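Local coordinates for protein S-adenosylmethionine-dependent methyltransferase (Clostridium acetobutylicum, PDB 1Y8C) that probably transfers a methyl group from S-adenosylmethionine to an acceptor molecule, at residues Y145-S149 / Q150-N154; N170-D174 / D175-M179. All coordinates share one frame; numbering follows the deposited sequence.

Contact 1. Residues Y145-S149 / Q150-N154; sequences YYKLS and QVLGN
Helix 145-152 ends in a wider pi-type turn, and Y146 meets Q150 and V151 one turn on. The chain pairs here five residues apart: L152 N lies almost in line with the K147 carbonyl, 2.8 Å from K147 O, though its N-H is bent away (130°), and G153 N reaches L148 O at 3.0 Å from above the carbonyl plane. Y146 O takes Q150 N at 2.8 Å in an ordinary alpha-helical bond and V151 N more weakly. G153 then leaves helical geometry with a positive phi, closing the helix.

The Y146 ring, swung anti to its own nitrogen (chi1 -177°), stands across Q150. Q150 CB lies over one face, 3.9 Å from the centroid and 18° off the normal, a CH-pi contact; CG approaches the rim at CE1. V151 CG2 approaches obliquely, 3.7 Å from CE2, and F234 meets the ring edge-to-face. On another side of the helix L148 and L152 lie alongside each other, CD2 to CD1 3.7 Å, and L152 also rests on W168 and N170 of strand 164-173. S149 OG turns back to Y145 O at 2.6 Å, joining S149 N there from the opposite face of the carbonyl.

Backbone bonds therefore carry the helix end, while a polar chain contributes its aliphatic carbons to an aromatic face and leucines form the buried side.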
# COMPACT_ATOMS: atom_id res chain seq x y z
N TYR A 145 3.34 -11.68 -8.97
CA TYR A 145 4.63 -12.11 -9.49
C TYR A 145 4.66 -11.92 -11.00
O TYR A 145 5.69 -11.60 -11.57
CB TYR A 145 4.85 -13.58 -9.15
CG TYR A 145 6.22 -14.06 -9.53
CD1 TYR A 145 7.29 -13.99 -8.63
CD2 TYR A 145 6.47 -14.55 -10.82
CE1 TYR A 145 8.57 -14.38 -8.99
CE2 TYR A 145 7.75 -14.93 -11.19
CZ TYR A 145 8.79 -14.85 -10.29
OH TYR A 145 10.05 -15.23 -10.67
N TYR A 146 3.51 -12.12 -11.65
CA TYR A 146 3.45 -11.98 -13.09
C TYR A 146 3.61 -10.54 -13.52
O TYR A 146 4.24 -10.25 -14.53
CB TYR A 146 2.13 -12.52 -13.61
CG TYR A 146 1.99 -12.49 -15.11
CD1 TYR A 146 2.63 -13.44 -15.91
CD2 TYR A 146 1.22 -11.51 -15.73
CE1 TYR A 146 2.48 -13.42 -17.30
CE2 TYR A 146 1.07 -11.47 -17.11
CZ TYR A 146 1.69 -12.42 -17.88
OH TYR A 146 1.50 -12.39 -19.24
N LYS A 147 3.03 -9.64 -12.74
CA LYS A 147 3.08 -8.21 -13.03
C LYS A 147 4.51 -7.67 -13.00
O LYS A 147 4.93 -6.95 -13.90
CB LYS A 147 2.20 -7.47 -12.03
CG LYS A 147 1.71 -6.12 -12.49
CD LYS A 147 2.68 -5.03 -12.11
CE LYS A 147 2.02 -3.67 -12.26
NZ LYS A 147 1.50 -3.49 -13.64
N LEU A 148 5.26 -8.03 -11.97
CA LEU A 148 6.62 -7.54 -11.86
C LEU A 148 7.60 -8.24 -12.79
O LEU A 148 8.49 -7.60 -13.37
CB LEU A 148 7.11 -7.68 -10.42
CG LEU A 148 6.20 -7.06 -9.36
CD1 LEU A 148 6.76 -7.38 -7.99
CD2 LEU A 148 6.09 -5.55 -9.58
N SER A 149 7.44 -9.55 -12.95
CA SER A 149 8.35 -10.33 -13.80
C SER A 149 8.08 -10.21 -15.30
O SER A 149 9.03 -10.15 -16.09
CB SER A 149 8.30 -11.80 -13.39
OG SER A 149 7.04 -12.36 -13.68
N GLN A 150 6.81 -10.16 -15.71
CA GLN A 150 6.48 -10.07 -17.12
C GLN A 150 6.05 -8.67 -17.55
O GLN A 150 6.77 -7.98 -18.25
CB GLN A 150 5.37 -11.05 -17.47
CG GLN A 150 5.68 -12.49 -17.11
CD GLN A 150 7.00 -12.94 -17.67
OE1 GLN A 150 7.44 -12.45 -18.71
NE2 GLN A 150 7.65 -13.88 -16.99
N VAL A 151 4.86 -8.26 -17.12
CA VAL A 151 4.32 -6.95 -17.48
C VAL A 151 5.31 -5.80 -17.27
O VAL A 151 5.30 -4.83 -18.03
CB VAL A 151 3.01 -6.68 -16.73
CG1 VAL A 151 2.32 -5.47 -17.32
CG2 VAL A 151 2.11 -7.91 -16.79
N LEU A 152 6.14 -5.89 -16.24
CA LEU A 152 7.14 -4.84 -16.02
C LEU A 152 8.47 -5.30 -16.60
O LEU A 152 9.00 -4.68 -17.52
CB LEU A 152 7.32 -4.53 -14.54
CG LEU A 152 6.29 -3.64 -13.85
CD1 LEU A 152 6.81 -3.29 -12.48
CD2 LEU A 152 6.05 -2.37 -14.64
N GLY A 153 9.00 -6.40 -16.06
CA GLY A 153 10.27 -6.93 -16.52
C GLY A 153 11.35 -5.88 -16.75
O GLY A 153 11.69 -5.13 -15.84
N ASN A 154 11.88 -5.84 -17.98
CA ASN A 154 12.92 -4.89 -18.38
C ASN A 154 12.43 -4.01 -19.54
O ASN A 154 13.06 -3.96 -20.60
CB ASN A 154 14.17 -5.66 -18.84
CG ASN A 154 14.71 -6.60 -17.79
OD1 ASN A 154 15.39 -6.19 -16.84
ND2 ASN A 154 14.41 -7.89 -17.94

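Contact 2. Residues N170-D174 / D175-M179; sequences NQFED and DLVSM
Q171 O is held by two groups of the partner strand: S178 N donates to it at 2.6 Å in a nearly straight bond (175°), and V177 CA brings a CA-H...O contact at 3.4 Å. These residues belong to a tight beta hairpin, strands 164-173 and 176-186, in the middle of the four-stranded antiparallel sheet. Q171 and S178 form a hydrogen-bonded pair, completed by Q171 N to S178 O at 2.8 Å in the carbonyl plane.

One step toward the turn, F172 and V177 are a non-hydrogen-bonded pair. Next, E173 and L176 close the ladder: E173 N gives to L176 O at 2.9 Å, whereas the return bond from L176 N to E173 O comes from well above the carbonyl plane. D174 and D175 make the two-residue turn, both with positive phi, a distorted turn resembling type I'. Their carboxylates, OD1 of D174 and OD2 of D175, stand 4.3 Å apart; this proximity of like charges may be eased because D175 OD1 accepts a hydrogen bond from Y145 OH.

Q171 and S178 project from one face with E173 and L176; N170, F172, V177 and M179 occupy the other, turned to helix 145-152, where F172 touches S149 and V177 touches L148. On the first of these faces the aliphatic part of Q171 lies near S178 CB. S178 OG itself has a weak hydrogen bond to E199 of the next strand.

With CG anti to the backbone nitrogen (chi1 -178°), the F172 ring reaches toward the turn, obliquely to its backbone: CE1 lies 3.6 Å from D175 C, and CZ 3.7 Å from D175 CA.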
# COMPACT_ATOMS: atom_id res chain seq x y z
N ASN A 170 12.80 -0.14 -16.34
CA ASN A 170 12.63 -1.29 -15.47
C ASN A 170 13.76 -2.28 -15.63
O ASN A 170 14.18 -2.59 -16.74
CB ASN A 170 11.31 -1.99 -15.75
CG ASN A 170 10.13 -1.35 -15.04
OD1 ASN A 170 9.06 -1.17 -15.62
ND2 ASN A 170 10.32 -1.00 -13.77
N GLN A 171 14.27 -2.77 -14.51
CA GLN A 171 15.34 -3.75 -14.53
C GLN A 171 14.87 -4.91 -13.66
O GLN A 171 14.67 -4.75 -12.46
CB GLN A 171 16.63 -3.12 -13.99
CG GLN A 171 17.58 -4.06 -13.27
CD GLN A 171 18.07 -5.21 -14.14
OE1 GLN A 171 18.63 -6.18 -13.64
NE2 GLN A 171 17.86 -5.09 -15.45
N PHE A 172 14.64 -6.06 -14.28
CA PHE A 172 14.21 -7.23 -13.53
C PHE A 172 15.32 -8.25 -13.46
O PHE A 172 15.94 -8.58 -14.47
CB PHE A 172 12.98 -7.89 -14.16
CG PHE A 172 12.47 -9.08 -13.37
CD1 PHE A 172 12.03 -8.92 -12.06
CD2 PHE A 172 12.42 -10.34 -13.95
CE1 PHE A 172 11.57 -10.01 -11.32
CE2 PHE A 172 11.95 -11.44 -13.22
CZ PHE A 172 11.52 -11.27 -11.90
N GLU A 173 15.57 -8.76 -12.25
CA GLU A 173 16.64 -9.71 -12.03
C GLU A 173 16.51 -10.47 -10.70
O GLU A 173 16.37 -9.86 -9.64
CB GLU A 173 17.96 -8.96 -12.07
CG GLU A 173 19.11 -9.60 -11.34
CD GLU A 173 20.37 -8.75 -11.41
OE1 GLU A 173 20.29 -7.55 -11.05
OE2 GLU A 173 21.43 -9.27 -11.81
N ASP A 174 16.54 -11.79 -10.78
CA ASP A 174 16.46 -12.61 -9.58
C ASP A 174 15.29 -12.19 -8.69
O ASP A 174 15.47 -11.76 -7.55
CB ASP A 174 17.80 -12.50 -8.83
CG ASP A 174 17.88 -13.39 -7.60
OD1 ASP A 174 17.49 -14.59 -7.68
OD2 ASP A 174 18.35 -12.90 -6.55
N ASP A 175 14.09 -12.31 -9.24
CA ASP A 175 12.87 -11.96 -8.52
C ASP A 175 12.79 -10.54 -7.96
O ASP A 175 11.88 -10.23 -7.18
CB ASP A 175 12.65 -12.95 -7.38
CG ASP A 175 12.62 -14.37 -7.86
OD1 ASP A 175 11.93 -14.62 -8.89
OD2 ASP A 175 13.26 -15.23 -7.22
N LEU A 176 13.72 -9.68 -8.34
CA LEU A 176 13.71 -8.31 -7.86
C LEU A 176 13.59 -7.35 -9.03
O LEU A 176 14.33 -7.47 -10.01
CB LEU A 176 14.99 -8.00 -7.08
CG LEU A 176 15.04 -6.64 -6.38
CD1 LEU A 176 13.94 -6.58 -5.32
CD2 LEU A 176 16.40 -6.44 -5.71
N VAL A 177 12.66 -6.41 -8.94
CA VAL A 177 12.46 -5.43 -9.98
C VAL A 177 12.97 -4.08 -9.52
O VAL A 177 12.59 -3.60 -8.46
CB VAL A 177 10.97 -5.26 -10.32
CG1 VAL A 177 10.79 -4.16 -11.36
CG2 VAL A 177 10.42 -6.56 -10.84
N SER A 178 13.84 -3.47 -10.31
CA SER A 178 14.36 -2.16 -9.94
C SER A 178 13.78 -1.14 -10.91
O SER A 178 13.94 -1.26 -12.12
CB SER A 178 15.88 -2.17 -10.01
OG SER A 178 16.36 -3.34 -9.36
N MSE A 179 13.09 -0.15 -10.37
CA MSE A 179 12.45 0.87 -11.18
C MSE A 179 13.14 2.20 -11.02
O MSE A 179 13.34 2.69 -9.91
CB MSE A 179 10.99 1.01 -10.77
CG MSE A 179 10.25 -0.30 -10.63
SE MSE A 179 8.44 -0.03 -9.97
CE MSE A 179 8.60 -0.85 -8.22

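How the contacts relate
Contacts 1 and 2 lie next to each other, their centres about 8 Å apart, on the same side of the chain's centre and each only partly buried. Contact 1 is a whole short helix and its C-terminal exit, contact 2 a hairpin of the antiparallel sheet that this helix packs on. A tyrosine-carboxylate bond and an asparagine-to-backbone bond fasten them, one near each end of the helix. Their chemistry differs with the fold: backbone bonds run within successive turns in contact 1 and between neighbouring strands in contact 2. L148 and L152 meet V177 and N170 in the buried seam, and the partly exposed F172 lies against S149, while Q150 and D174 are exposed.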